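PDB 6PWI: putative hyaluronoglucosaminidase from Clostridium perfringens, which probably acts as a family 84 glycoside hydrolase with hexosaminidase activity, this chain being the part of a longer secreted, cell-wall-linked protein that holds the catalytic barrel. Local coordinates for residues P331-K336 with E346-I351; I360-D365 with F376-E381; I255-K260 with F293-D298; N306-M311 with G352-T357. One frame throughout, in Å; residues are numbered along the deposited sequence.

Interaction 1: P331-K336 with E346-I351; sequences PKVYTK and EYLKTI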
loop_
_atom_site.group_PDB
_atom_site.type_symbol
_atom_site.label_atom_id
_atom_site.label_comp_id
_atom_site.label_asym_id
_atom_site.label_seq_id
_atom_site.Cartn_x
_atom_site.Cartn_y
_atom_site.Cartn_z
ATOM N N PRO A 331 -6.441 -19.660 4.193
ATOM C CA PRO A 331 -6.481 -21.120 4.299
ATOM C C PRO A 331 -5.124 -21.674 4.724
ATOM O O PRO A 331 -4.123 -20.956 4.677
ATOM C CB PRO A 331 -6.856 -21.529 2.867
ATOM C CG PRO A 331 -6.215 -20.461 1.997
ATOM C CD PRO A 331 -6.282 -19.183 2.810
ATOM N N LYS A 332 -5.105 -22.943 5.160
ATOM C CA LYS A 332 -3.865 -23.602 5.534
ATOM C C LYS A 332 -2.991 -23.786 4.297
ATOM O O LYS A 332 -1.775 -23.629 4.360
ATOM C CB LYS A 332 -4.122 -24.959 6.190
ATOM C CG LYS A 332 -2.858 -25.672 6.649
ATOM C CD LYS A 332 -3.074 -27.125 6.989
ATOM C CE LYS A 332 -1.900 -27.715 7.743
ATOM N NZ LYS A 332 -1.941 -29.197 7.728
ATOM N N VAL A 333 -3.638 -24.130 3.183
ATOM C CA VAL A 333 -3.011 -24.253 1.880
ATOM C C VAL A 333 -3.281 -22.956 1.123
ATOM O O VAL A 333 -4.396 -22.753 0.640
ATOM C CB VAL A 333 -3.604 -25.470 1.137
ATOM C CG1 VAL A 333 -3.220 -25.510 -0.335
ATOM C CG2 VAL A 333 -3.270 -26.782 1.835
ATOM N N TYR A 334 -2.264 -22.085 1.023
ATOM C CA TYR A 334 -2.472 -20.752 0.472
ATOM C C TYR A 334 -1.544 -20.486 -0.715
ATOM O O TYR A 334 -1.393 -19.340 -1.143
ATOM C CB TYR A 334 -2.326 -19.677 1.552
ATOM C CG TYR A 334 -1.003 -19.696 2.269
ATOM C CD1 TYR A 334 0.132 -19.124 1.707
ATOM C CD2 TYR A 334 -0.882 -20.313 3.505
ATOM C CE1 TYR A 334 1.353 -19.160 2.359
ATOM C CE2 TYR A 334 0.328 -20.349 4.177
ATOM C CZ TYR A 334 1.449 -19.780 3.597
ATOM O OH TYR A 334 2.632 -19.836 4.271
ATOM N N THR A 335 -0.914 -21.545 -1.231
ATOM C CA THR A 335 -0.136 -21.447 -2.458
ATOM C C THR A 335 -0.370 -22.697 -3.292
ATOM O O THR A 335 -0.734 -23.751 -2.763
ATOM C CB THR A 335 1.383 -21.319 -2.237
ATOM O OG1 THR A 335 1.939 -22.605 -1.962
ATOM C CG2 THR A 335 1.790 -20.327 -1.170
ATOM N N LYS A 336 -0.127 -22.566 -4.599
ATOM C CA LYS A 336 -0.335 -23.661 -5.524
ATOM C C LYS A 336 0.662 -24.773 -5.209
ATOM O O LYS A 336 0.322 -25.950 -5.305
ATOM C CB LYS A 336 -0.192 -23.163 -6.963
ATOM C CG LYS A 336 -0.508 -24.189 -8.041
ATOM C CD LYS A 336 -0.088 -23.711 -9.398
ATOM C CE LYS A 336 -0.363 -24.747 -10.459
ATOM N NZ LYS A 336 -0.024 -24.240 -11.809
ATOM N N GLU A 346 -7.964 -31.940 -1.649
ATOM C CA GLU A 346 -9.068 -32.225 -0.740
ATOM C C GLU A 346 -9.345 -31.014 0.144
ATOM O O GLU A 346 -10.496 -30.609 0.309
ATOM C CB GLU A 346 -8.749 -33.394 0.194
ATOM C CG GLU A 346 -8.619 -34.741 -0.490
ATOM C CD GLU A 346 -9.911 -35.428 -0.908
ATOM O OE1 GLU A 346 -10.997 -34.809 -0.774
ATOM O OE2 GLU A 346 -9.828 -36.588 -1.379
ATOM N N TYR A 347 -8.275 -30.457 0.725
ATOM C CA TYR A 347 -8.402 -29.337 1.639
ATOM C C TYR A 347 -9.132 -28.183 0.950
ATOM O O TYR A 347 -10.107 -27.668 1.490
ATOM C CB TYR A 347 -7.049 -28.929 2.232
ATOM C CG TYR A 347 -7.152 -27.712 3.114
ATOM C CD1 TYR A 347 -7.370 -27.833 4.479
ATOM C CD2 TYR A 347 -7.103 -26.434 2.574
ATOM C CE1 TYR A 347 -7.516 -26.719 5.291
ATOM C CE2 TYR A 347 -7.240 -25.307 3.372
ATOM C CZ TYR A 347 -7.451 -25.452 4.734
ATOM O OH TYR A 347 -7.593 -24.346 5.518
ATOM N N LEU A 348 -8.672 -27.796 -0.247
ATOM C CA LEU A 348 -9.211 -26.621 -0.918
ATOM C C LEU A 348 -10.662 -26.868 -1.332
ATOM O O LEU A 348 -11.488 -25.965 -1.248
ATOM C CB LEU A 348 -8.326 -26.226 -2.109
ATOM C CG LEU A 348 -6.930 -25.697 -1.761
ATOM C CD1 LEU A 348 -6.117 -25.428 -3.017
ATOM C CD2 LEU A 348 -6.995 -24.443 -0.897
ATOM N N LYS A 349 -10.970 -28.101 -1.748
ATOM C CA LYS A 349 -12.319 -28.475 -2.143
ATOM C C LYS A 349 -13.262 -28.303 -0.954
ATOM O O LYS A 349 -14.375 -27.800 -1.119
ATOM C CB LYS A 349 -12.321 -29.902 -2.697
ATOM C CG LYS A 349 -13.626 -30.399 -3.307
ATOM C CD LYS A 349 -13.458 -31.786 -3.889
ATOM C CE LYS A 349 -14.684 -32.669 -3.780
ATOM N NZ LYS A 349 -15.586 -32.492 -4.940
ATOM N N THR A 350 -12.799 -28.688 0.246
ATOM C CA THR A 350 -13.627 -28.591 1.439
ATOM C C THR A 350 -13.845 -27.135 1.849
ATOM O O THR A 350 -14.977 -26.736 2.137
ATOM C CB THR A 350 -13.031 -29.381 2.605
ATOM O OG1 THR A 350 -12.972 -30.726 2.144
ATOM C CG2 THR A 350 -13.897 -29.320 3.841
ATOM N N ILE A 351 -12.740 -26.378 1.905
ATOM C CA ILE A 351 -12.710 -24.963 2.238
ATOM C C ILE A 351 -13.696 -24.211 1.347
ATOM O O ILE A 351 -14.370 -23.292 1.797
ATOM C CB ILE A 351 -11.259 -24.441 2.127
ATOM C CG1 ILE A 351 -10.420 -24.884 3.328
ATOM C CG2 ILE A 351 -11.174 -22.939 1.927
ATOM C CD1 ILE A 351 -11.140 -24.822 4.662
#
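In the loop that leaves strand 328-330 of the (beta/alpha)8 barrel, P331, K332 and V333 lie against Y347 and L348 of the following helix 346-351. The single direct hydrogen bond between the segments runs from K332 N to Y347 OH, 2.9 Å long and, at 175° at the hydrogen, almost straight. Since Y347 OH also bonds to Q307 OE1 on helix 304-321, the phenol is held from two elements. Y347 reaches the loop because its chi1 of 176° turns CG away from the backbone N. Its ring is met in its own plane by P331, whose CB lies 3.8 Å from Y347 CE2. V333 CB packs 3.9 Å from Y347 CD2, the two side chains running past each other in opposite senses, while I351 CG1 of the same helix covers a face of the ring. L348 meets V333 at about a right angle: L348 CD1 is 3.9 Å from V333 CG1, and L348 CD2 is 3.5 Å from V333 O. The K332 chain extends away; the side chains of K332 and D299, the predicted proton donor, come within about 7 Å of each other. This is a beta-alpha loop of a TIM barrel folding back on the helix it feeds.

Interaction 2: I360-D365 with F376-E381; sequences IMWTGD and FEFFEE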
loop_
_atom_site.group_PDB
_atom_site.type_symbol
_atom_site.label_atom_id
_atom_site.label_comp_id
_atom_site.label_asym_id
_atom_site.label_seq_id
_atom_site.Cartn_x
_atom_site.Cartn_y
_atom_site.Cartn_z
ATOM N N ILE A 360 -11.636 -15.902 0.534
ATOM C CA ILE A 360 -10.508 -16.761 0.854
ATOM C C ILE A 360 -9.253 -16.204 0.177
ATOM O O ILE A 360 -9.284 -15.837 -0.999
ATOM C CB ILE A 360 -10.826 -18.208 0.431
ATOM C CG1 ILE A 360 -12.002 -18.768 1.239
ATOM C CG2 ILE A 360 -9.584 -19.081 0.532
ATOM C CD1 ILE A 360 -12.786 -19.863 0.548
ATOM N N MET A 361 -8.154 -16.136 0.935
ATOM C CA MET A 361 -6.941 -15.477 0.480
ATOM C C MET A 361 -5.972 -16.494 -0.120
ATOM O O MET A 361 -6.153 -17.703 0.024
ATOM C CB MET A 361 -6.250 -14.727 1.620
ATOM C CG MET A 361 -7.134 -13.687 2.259
ATOM S SD MET A 361 -6.164 -12.419 3.098
ATOM C CE MET A 361 -5.734 -11.370 1.708
ATOM N N TRP A 362 -4.934 -15.968 -0.780
ATOM C CA TRP A 362 -4.038 -16.721 -1.639
ATOM C C TRP A 362 -2.812 -15.851 -1.881
ATOM O O TRP A 362 -2.961 -14.649 -2.101
ATOM C CB TRP A 362 -4.761 -17.000 -2.958
ATOM C CG TRP A 362 -4.112 -17.959 -3.910
ATOM C CD1 TRP A 362 -3.610 -17.678 -5.151
ATOM C CD2 TRP A 362 -3.970 -19.377 -3.731
ATOM N NE1 TRP A 362 -3.153 -18.823 -5.751
ATOM C CE2 TRP A 362 -3.356 -19.878 -4.899
ATOM C CE3 TRP A 362 -4.296 -20.262 -2.698
ATOM C CZ2 TRP A 362 -3.061 -21.228 -5.058
ATOM C CZ3 TRP A 362 -4.003 -21.597 -2.855
ATOM C CH2 TRP A 362 -3.399 -22.068 -4.022
ATOM N N THR A 363 -1.615 -16.450 -1.840
ATOM C CA THR A 363 -0.417 -15.652 -2.052
ATOM C C THR A 363 0.142 -15.882 -3.452
ATOM O O THR A 363 1.085 -15.196 -3.842
ATOM C CB THR A 363 0.641 -15.846 -0.957
ATOM O OG1 THR A 363 1.276 -17.107 -1.175
ATOM C CG2 THR A 363 0.071 -15.748 0.441
ATOM N N GLY A 364 -0.438 -16.843 -4.187
ATOM C CA GLY A 364 -0.022 -17.154 -5.549
ATOM C C GLY A 364 0.520 -18.579 -5.698
ATOM O O GLY A 364 0.119 -19.494 -4.974
ATOM N N ASP A 365 1.437 -18.752 -6.660
ATOM C CA ASP A 365 2.024 -20.051 -6.959
ATOM C C ASP A 365 2.946 -20.498 -5.823
ATOM O O ASP A 365 3.061 -21.691 -5.548
ATOM C CB ASP A 365 2.743 -20.016 -8.308
ATOM C CG ASP A 365 1.823 -20.224 -9.502
ATOM O OD1 ASP A 365 0.586 -20.313 -9.299
ATOM O OD2 ASP A 365 2.350 -20.323 -10.635
ATOM N N PHE A 376 -4.627 -17.593 -10.455
ATOM C CA PHE A 376 -6.011 -17.342 -10.091
ATOM C C PHE A 376 -6.930 -18.367 -10.750
ATOM O O PHE A 376 -7.914 -18.784 -10.142
ATOM C CB PHE A 376 -6.396 -15.880 -10.332
ATOM C CG PHE A 376 -5.673 -14.912 -9.429
ATOM C CD1 PHE A 376 -5.494 -15.197 -8.081
ATOM C CD2 PHE A 376 -5.169 -13.717 -9.917
ATOM C CE1 PHE A 376 -4.810 -14.319 -7.251
ATOM C CE2 PHE A 376 -4.504 -12.832 -9.079
ATOM C CZ PHE A 376 -4.315 -13.140 -7.751
ATOM N N GLU A 377 -6.589 -18.788 -11.977
ATOM C CA GLU A 377 -7.325 -19.853 -12.650
ATOM C C GLU A 377 -7.246 -21.127 -11.811
ATOM O O GLU A 377 -8.232 -21.850 -11.669
ATOM C CB GLU A 377 -6.765 -20.134 -14.048
ATOM C CG GLU A 377 -7.197 -19.149 -15.118
ATOM C CD GLU A 377 -6.399 -19.182 -16.420
ATOM O OE1 GLU A 377 -5.530 -20.080 -16.583
ATOM O OE2 GLU A 377 -6.647 -18.308 -17.283
ATOM N N PHE A 378 -6.052 -21.397 -11.269
ATOM C CA PHE A 378 -5.845 -22.591 -10.469
ATOM C C PHE A 378 -6.713 -22.518 -9.213
ATOM O O PHE A 378 -7.420 -23.473 -8.889
ATOM C CB PHE A 378 -4.368 -22.798 -10.116
ATOM C CG PHE A 378 -4.171 -23.901 -9.104
ATOM C CD1 PHE A 378 -4.013 -25.216 -9.508
ATOM C CD2 PHE A 378 -4.215 -23.638 -7.743
ATOM C CE1 PHE A 378 -3.866 -26.237 -8.580
ATOM C CE2 PHE A 378 -4.072 -24.658 -6.816
ATOM C CZ PHE A 378 -3.893 -25.956 -7.234
ATOM N N PHE A 379 -6.626 -21.377 -8.514
ATOM C CA PHE A 379 -7.351 -21.171 -7.272
ATOM C C PHE A 379 -8.846 -21.376 -7.506
ATOM O O PHE A 379 -9.507 -22.043 -6.712
ATOM C CB PHE A 379 -7.086 -19.776 -6.699
ATOM C CG PHE A 379 -7.805 -19.509 -5.399
ATOM C CD1 PHE A 379 -7.167 -19.704 -4.182
ATOM C CD2 PHE A 379 -9.129 -19.092 -5.388
ATOM C CE1 PHE A 379 -7.829 -19.470 -2.987
ATOM C CE2 PHE A 379 -9.795 -18.868 -4.194
ATOM C CZ PHE A 379 -9.142 -19.052 -2.997
ATOM N N GLU A 380 -9.358 -20.795 -8.599
ATOM C CA GLU A 380 -10.777 -20.849 -8.906
ATOM C C GLU A 380 -11.209 -22.291 -9.173
ATOM O O GLU A 380 -12.237 -22.730 -8.666
ATOM C CB GLU A 380 -11.140 -19.896 -10.051
ATOM C CG GLU A 380 -12.641 -19.801 -10.283
ATOM C CD GLU A 380 -13.157 -18.640 -11.118
ATOM O OE1 GLU A 380 -12.352 -17.758 -11.504
ATOM O OE2 GLU A 380 -14.376 -18.614 -11.379
ATOM N N GLU A 381 -10.409 -23.018 -9.960
ATOM C CA GLU A 381 -10.668 -24.407 -10.305
ATOM C C GLU A 381 -10.702 -25.264 -9.033
ATOM O O GLU A 381 -11.494 -26.197 -8.939
ATOM C CB GLU A 381 -9.598 -24.865 -11.301
ATOM C CG GLU A 381 -9.985 -26.040 -12.182
ATOM C CD GLU A 381 -9.106 -26.249 -13.415
ATOM O OE1 GLU A 381 -8.468 -25.264 -13.879
ATOM O OE2 GLU A 381 -9.057 -27.398 -13.924
#
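F379 puts its ring edge onto a face of the W362 indole: the centroids of its ring and of the five-membered indole ring are 4.9 Å apart with planes at 66°, an offset edge-to-face pair. F379 CB adds a CH-pi contact, 4.1 Å from that same indole centroid and 9° off its normal, so methylene and ring edge share one face. Both aromatic side chains have CG anti to their own backbone N, which sends them past each other from opposite backbones. At the far end of its ring, F379 CZ lies 3.6 Å from I360 CG2. Two more phenylalanines flank the indole, F378 CD2 3.8 Å from W362 CZ2 and F376 CE1 4.1 Å from W362 CD1. G364 O packs over the opposite indole face. The bond from W362 NE1 to T375 OG1, which D365 OD1 also holds, fixes the indole's rotation. The axes of strand 360-362 and helix 376-381 approach to 10.7 Å, their directions 145° apart. This is the strand-helix interface of a beta-alpha-beta unit of the barrel, strand 359-362, helix 373-383 and strand 387-391. M361 points the other way, touching strands 328-330 and 387-391, while F376 also stacks on F418 of strand 418-423.

Interaction 3: I255-K260 with F293-D298; sequences IHPFLK and FGVLAD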
loop_
_atom_site.group_PDB
_atom_site.type_symbol
_atom_site.label_atom_id
_atom_site.label_comp_id
_atom_site.label_asym_id
_atom_site.label_seq_id
_atom_site.Cartn_x
_atom_site.Cartn_y
_atom_site.Cartn_z
ATOM N N ILE A 255 -8.144 -13.445 13.891
ATOM C CA ILE A 255 -8.011 -14.440 14.946
ATOM C C ILE A 255 -7.423 -15.735 14.378
ATOM O O ILE A 255 -7.705 -16.095 13.238
ATOM C CB ILE A 255 -9.370 -14.668 15.643
ATOM C CG1 ILE A 255 -9.248 -15.597 16.851
ATOM C CG2 ILE A 255 -10.437 -15.144 14.661
ATOM C CD1 ILE A 255 -10.430 -15.511 17.798
ATOM N N HIS A 256 -6.606 -16.430 15.186
ATOM C CA HIS A 256 -6.097 -17.762 14.883
ATOM C C HIS A 256 -6.720 -18.782 15.831
ATOM O O HIS A 256 -6.116 -19.116 16.846
ATOM C CB HIS A 256 -4.580 -17.818 15.101
ATOM C CG HIS A 256 -3.801 -17.021 14.116
ATOM N ND1 HIS A 256 -3.118 -17.611 13.071
ATOM C CD2 HIS A 256 -3.600 -15.688 14.005
ATOM C CE1 HIS A 256 -2.523 -16.673 12.360
ATOM N NE2 HIS A 256 -2.808 -15.483 12.911
ATOM N N PRO A 257 -7.939 -19.302 15.571
ATOM C CA PRO A 257 -8.567 -20.249 16.493
ATOM C C PRO A 257 -8.318 -21.746 16.299
ATOM O O PRO A 257 -8.985 -22.556 16.938
ATOM C CB PRO A 257 -10.048 -19.961 16.234
ATOM C CG PRO A 257 -10.102 -19.670 14.754
ATOM C CD PRO A 257 -8.813 -18.938 14.447
ATOM N N PHE A 258 -7.359 -22.128 15.449
ATOM C CA PHE A 258 -7.208 -23.541 15.133
ATOM C C PHE A 258 -5.830 -24.050 15.537
ATOM O O PHE A 258 -5.344 -25.025 14.967
ATOM C CB PHE A 258 -7.464 -23.822 13.650
ATOM C CG PHE A 258 -8.792 -23.348 13.117
ATOM C CD1 PHE A 258 -9.972 -23.981 13.482
ATOM C CD2 PHE A 258 -8.859 -22.279 12.237
ATOM C CE1 PHE A 258 -11.192 -23.546 12.989
ATOM C CE2 PHE A 258 -10.080 -21.847 11.741
ATOM C CZ PHE A 258 -11.244 -22.480 12.119
ATOM N N LEU A 259 -5.214 -23.402 16.529
ATOM C CA LEU A 259 -3.940 -23.888 17.039
ATOM C C LEU A 259 -4.178 -25.150 17.873
ATOM O O LEU A 259 -5.309 -25.643 17.927
ATOM C CB LEU A 259 -3.255 -22.775 17.840
ATOM C CG LEU A 259 -2.956 -21.490 17.066
ATOM C CD1 LEU A 259 -2.464 -20.397 18.000
ATOM C CD2 LEU A 259 -1.951 -21.729 15.950
ATOM N N LYS A 260 -3.099 -25.664 18.496
ATOM C CA LYS A 260 -3.112 -26.864 19.328
ATOM C C LYS A 260 -4.140 -26.718 20.453
ATOM O O LYS A 260 -4.979 -27.598 20.640
ATOM C CB LYS A 260 -1.713 -27.201 19.863
ATOM N N PHE A 293 -13.952 -8.865 10.047
ATOM C CA PHE A 293 -13.119 -9.812 10.765
ATOM C C PHE A 293 -12.445 -10.781 9.796
ATOM O O PHE A 293 -13.007 -11.121 8.758
ATOM C CB PHE A 293 -13.969 -10.563 11.796
ATOM C CG PHE A 293 -14.540 -9.689 12.881
ATOM C CD1 PHE A 293 -13.801 -9.395 14.019
ATOM C CD2 PHE A 293 -15.812 -9.147 12.763
ATOM C CE1 PHE A 293 -14.322 -8.585 15.018
ATOM C CE2 PHE A 293 -16.330 -8.329 13.758
ATOM C CZ PHE A 293 -15.588 -8.053 14.886
ATOM N N GLY A 294 -11.236 -11.228 10.162
ATOM C CA GLY A 294 -10.516 -12.272 9.451
ATOM C C GLY A 294 -10.288 -13.487 10.344
ATOM O O GLY A 294 -10.073 -13.348 11.548
ATOM N N VAL A 295 -10.350 -14.679 9.743
ATOM C CA VAL A 295 -10.057 -15.926 10.436
ATOM C C VAL A 295 -8.857 -16.570 9.747
ATOM O O VAL A 295 -8.902 -16.842 8.552
ATOM C CB VAL A 295 -11.281 -16.864 10.446
ATOM C CG1 VAL A 295 -10.935 -18.243 10.986
ATOM C CG2 VAL A 295 -12.433 -16.268 11.235
ATOM N N LEU A 296 -7.782 -16.807 10.503
ATOM C CA LEU A 296 -6.531 -17.232 9.897
ATOM C C LEU A 296 -6.251 -18.689 10.246
ATOM O O LEU A 296 -6.179 -19.045 11.420
ATOM C CB LEU A 296 -5.405 -16.314 10.377
ATOM C CG LEU A 296 -5.665 -14.817 10.234
ATOM C CD1 LEU A 296 -4.427 -14.014 10.604
ATOM C CD2 LEU A 296 -6.118 -14.464 8.828
ATOM N N ALA A 297 -6.053 -19.511 9.210
ATOM C CA ALA A 297 -5.905 -20.949 9.372
ATOM C C ALA A 297 -4.576 -21.439 8.796
ATOM O O ALA A 297 -4.386 -22.640 8.621
ATOM C CB ALA A 297 -7.077 -21.658 8.733
ATOM N N ASP A 298 -3.655 -20.512 8.514
ATOM C CA ASP A 298 -2.363 -20.857 7.941
ATOM C C ASP A 298 -1.606 -21.804 8.871
ATOM O O ASP A 298 -0.733 -22.539 8.426
ATOM C CB ASP A 298 -1.530 -19.612 7.632
ATOM C CG ASP A 298 -1.496 -18.614 8.775
ATOM O OD1 ASP A 298 -2.551 -18.022 9.065
ATOM O OD2 ASP A 298 -0.414 -18.446 9.378
HETATM O O HOH W 1 -5.368 -21.080 13.427
#
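Backbone bonds join I255 to G294 and L296, making a parallel bridge opposite V295. I255 N donates to G294 O over 3.0 Å with a bent 135° geometry, whereas L296 N donates to I255 O over 2.8 Å. Beyond the bridge one water joins the chains, accepting from F258 N and donating to L296 O. A CH-pi contact places L296 CB over one face of the H256 ring, 3.7 Å from the imidazole centroid and 17° off the normal; H256 CG stands anti to its carbonyl carbon (chi1 -69°), where the ring meets L296 CB. H256 ND1 is hydrogen-bonded to D299, the predicted proton donor, so L296 backs a ring tied to the probable active site; D298 OD1 lies obliquely 3.6 Å from H256 CE1. Apolar contacts gather on the V295 side. The I255 and V295 side chains lie side by side, pointing the same way, with I255 CG2 4.1 Å from V295 CG2. F258 crosses V295 at about a right angle, F258 CE2 3.8 Å from V295 CG1. A297 CB is 4.0 Å from F258 CD2. Strand 293-296 lies between barrel strands 250-255 and 328-330, F293 and V295 bonding to I328; helix 268-286 packs on I255 and P257, helix 304-321 on F258, V295 and A297.

Interaction 4: N306-M311 with G352-T357; sequences NQVKLM and GTMPET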
loop_
_atom_site.group_PDB
_atom_site.type_symbol
_atom_site.label_atom_id
_atom_site.label_comp_id
_atom_site.label_asym_id
_atom_site.label_seq_id
_atom_site.Cartn_x
_atom_site.Cartn_y
_atom_site.Cartn_z
ATOM N N ASN A 306 -13.857 -29.011 10.134
ATOM C CA ASN A 306 -14.082 -28.246 11.346
ATOM C C ASN A 306 -14.019 -26.751 11.041
ATOM O O ASN A 306 -14.848 -25.985 11.532
ATOM C CB ASN A 306 -13.146 -28.710 12.463
ATOM C CG ASN A 306 -13.512 -30.093 12.961
ATOM O OD1 ASN A 306 -14.644 -30.547 12.785
ATOM N ND2 ASN A 306 -12.561 -30.770 13.586
ATOM N N GLN A 307 -13.039 -26.364 10.209
ATOM C CA GLN A 307 -12.841 -24.977 9.827
ATOM C C GLN A 307 -14.111 -24.447 9.166
ATOM O O GLN A 307 -14.533 -23.330 9.450
ATOM C CB GLN A 307 -11.586 -24.838 8.966
ATOM C CG GLN A 307 -10.298 -25.046 9.755
ATOM C CD GLN A 307 -9.098 -25.344 8.889
ATOM O OE1 GLN A 307 -8.943 -24.805 7.796
ATOM N NE2 GLN A 307 -8.221 -26.199 9.387
ATOM N N VAL A 308 -14.742 -25.279 8.329
ATOM C CA VAL A 308 -15.990 -24.926 7.672
ATOM C C VAL A 308 -17.101 -24.775 8.715
ATOM O O VAL A 308 -17.841 -23.788 8.697
ATOM C CB VAL A 308 -16.364 -25.940 6.574
ATOM C CG1 VAL A 308 -17.711 -25.616 5.936
ATOM C CG2 VAL A 308 -15.285 -26.017 5.511
ATOM N N LYS A 309 -17.213 -25.761 9.618
ATOM C CA LYS A 309 -18.202 -25.744 10.688
ATOM C C LYS A 309 -18.187 -24.380 11.377
ATOM O O LYS A 309 -19.225 -23.727 11.471
ATOM C CB LYS A 309 -17.949 -26.909 11.649
ATOM C CG LYS A 309 -18.952 -27.107 12.775
ATOM C CD LYS A 309 -18.820 -28.503 13.380
ATOM C CE LYS A 309 -19.271 -28.626 14.822
ATOM N NZ LYS A 309 -20.668 -28.158 15.005
ATOM N N LEU A 310 -16.999 -23.934 11.811
ATOM C CA LEU A 310 -16.878 -22.681 12.536
ATOM C C LEU A 310 -17.390 -21.519 11.684
ATOM O O LEU A 310 -18.169 -20.694 12.167
ATOM C CB LEU A 310 -15.428 -22.458 12.977
ATOM C CG LEU A 310 -15.158 -21.093 13.615
ATOM C CD1 LEU A 310 -15.927 -20.933 14.918
ATOM C CD2 LEU A 310 -13.672 -20.869 13.853
ATOM N N MET A 311 -16.960 -21.472 10.415
ATOM C CA MET A 311 -17.257 -20.340 9.551
ATOM C C MET A 311 -18.760 -20.265 9.289
ATOM O O MET A 311 -19.298 -19.177 9.087
ATOM C CB MET A 311 -16.489 -20.411 8.225
ATOM C CG MET A 311 -14.972 -20.250 8.371
ATOM S SD MET A 311 -14.402 -18.842 9.387
ATOM C CE MET A 311 -15.005 -17.446 8.438
ATOM N N GLY A 352 -13.805 -24.652 0.092
ATOM C CA GLY A 352 -14.682 -24.018 -0.878
ATOM C C GLY A 352 -16.167 -24.258 -0.611
ATOM O O GLY A 352 -17.009 -23.643 -1.261
ATOM N N THR A 353 -16.487 -25.148 0.336
ATOM C CA THR A 353 -17.881 -25.403 0.676
ATOM C C THR A 353 -18.351 -24.489 1.808
ATOM O O THR A 353 -19.517 -24.548 2.183
ATOM C CB THR A 353 -18.168 -26.872 1.018
ATOM O OG1 THR A 353 -17.574 -27.165 2.283
ATOM C CG2 THR A 353 -17.696 -27.837 -0.047
ATOM N N MET A 354 -17.463 -23.641 2.344
ATOM C CA MET A 354 -17.890 -22.676 3.344
ATOM C C MET A 354 -18.734 -21.584 2.682
ATOM O O MET A 354 -18.745 -21.480 1.457
ATOM C CB MET A 354 -16.708 -22.102 4.131
ATOM C CG MET A 354 -15.832 -21.130 3.365
ATOM S SD MET A 354 -14.523 -20.466 4.436
ATOM C CE MET A 354 -13.651 -21.960 4.906
ATOM N N PRO A 355 -19.535 -20.794 3.443
ATOM C CA PRO A 355 -20.475 -19.842 2.850
ATOM C C PRO A 355 -19.836 -18.989 1.761
ATOM O O PRO A 355 -18.700 -18.550 1.908
ATOM C CB PRO A 355 -20.873 -18.968 4.041
ATOM C CG PRO A 355 -20.809 -19.913 5.205
ATOM C CD PRO A 355 -19.624 -20.809 4.912
ATOM N N GLU A 356 -20.612 -18.749 0.698
ATOM C CA GLU A 356 -20.201 -18.104 -0.540
ATOM C C GLU A 356 -19.643 -16.698 -0.313
ATOM O O GLU A 356 -18.897 -16.188 -1.145
ATOM C CB GLU A 356 -21.421 -17.967 -1.448
ATOM C CG GLU A 356 -21.586 -19.086 -2.460
ATOM C CD GLU A 356 -22.539 -18.686 -3.580
ATOM O OE1 GLU A 356 -23.769 -18.645 -3.329
ATOM O OE2 GLU A 356 -22.052 -18.376 -4.695
ATOM N N THR A 357 -20.022 -16.059 0.798
ATOM C CA THR A 357 -19.708 -14.656 1.022
ATOM C C THR A 357 -18.266 -14.473 1.500
ATOM O O THR A 357 -17.738 -13.364 1.447
ATOM C CB THR A 357 -20.655 -14.043 2.063
ATOM O OG1 THR A 357 -20.567 -14.840 3.249
ATOM C CG2 THR A 357 -22.086 -13.933 1.579
#
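T353 OG1, hydrogen-bonded to T350 O at the end of the preceding helix, lies beside both methyls of V308, 4.0 Å from V308 CG1 and 4.1 Å from V308 CG2. The loop leading from helix 346-351 into barrel strand 359-362 here packs on helix 304-321. V308 CG1 serves a second neighbour too, standing 3.9 Å from M354 CA and 4.1 Å from M354 CB; V308 and M354 are also where the two backbones come nearest, their CA atoms 5.2 Å apart. M354 has CG between its backbone N and carbonyl carbon (chi1 72°), which leads its thioether toward the next helical turn, where M354 SD lies 4.0 Å from M311 CG. Beyond CG the M311 chain bends at chi2 and chi3 and its end leads away; strand residue F329 touches both methionines. P355 CG borders the patch, 4.2 Å from M311 O. R385 bonds to the carbonyl oxygens of G352, M354 and P355, and T357 OG1 bonds to E315 of helix 304-321. No hydrogen bond joins the two segments directly: they meet mainly through aliphatic and thioether groups, a contact with little directional demand, and the polar bonds named here go to residues outside it.

How the interactions relate
From the N terminus, interaction 3 closes first, linking the loop after strand 250-255 to strand 293-296 around helix 268-286. Interaction 4 then opens on helix 304-321 and closes beyond helix 346-351; interaction 1 is nested wholly inside that loop. Interaction 2 follows in series, between strand 359-362 and helix 373-383, and no two contacts cross. Spatial junctions bind the series: F258 CZ packs 3.4 Å from L310 CD2 between interactions 3 and 4, and Y334 O lies 3.0 Å from T363 N, a probable hydrogen bond between interactions 1 and 2. Together they tie consecutive beta-alpha units of one barrel, from its third strand to the helix after its sixth.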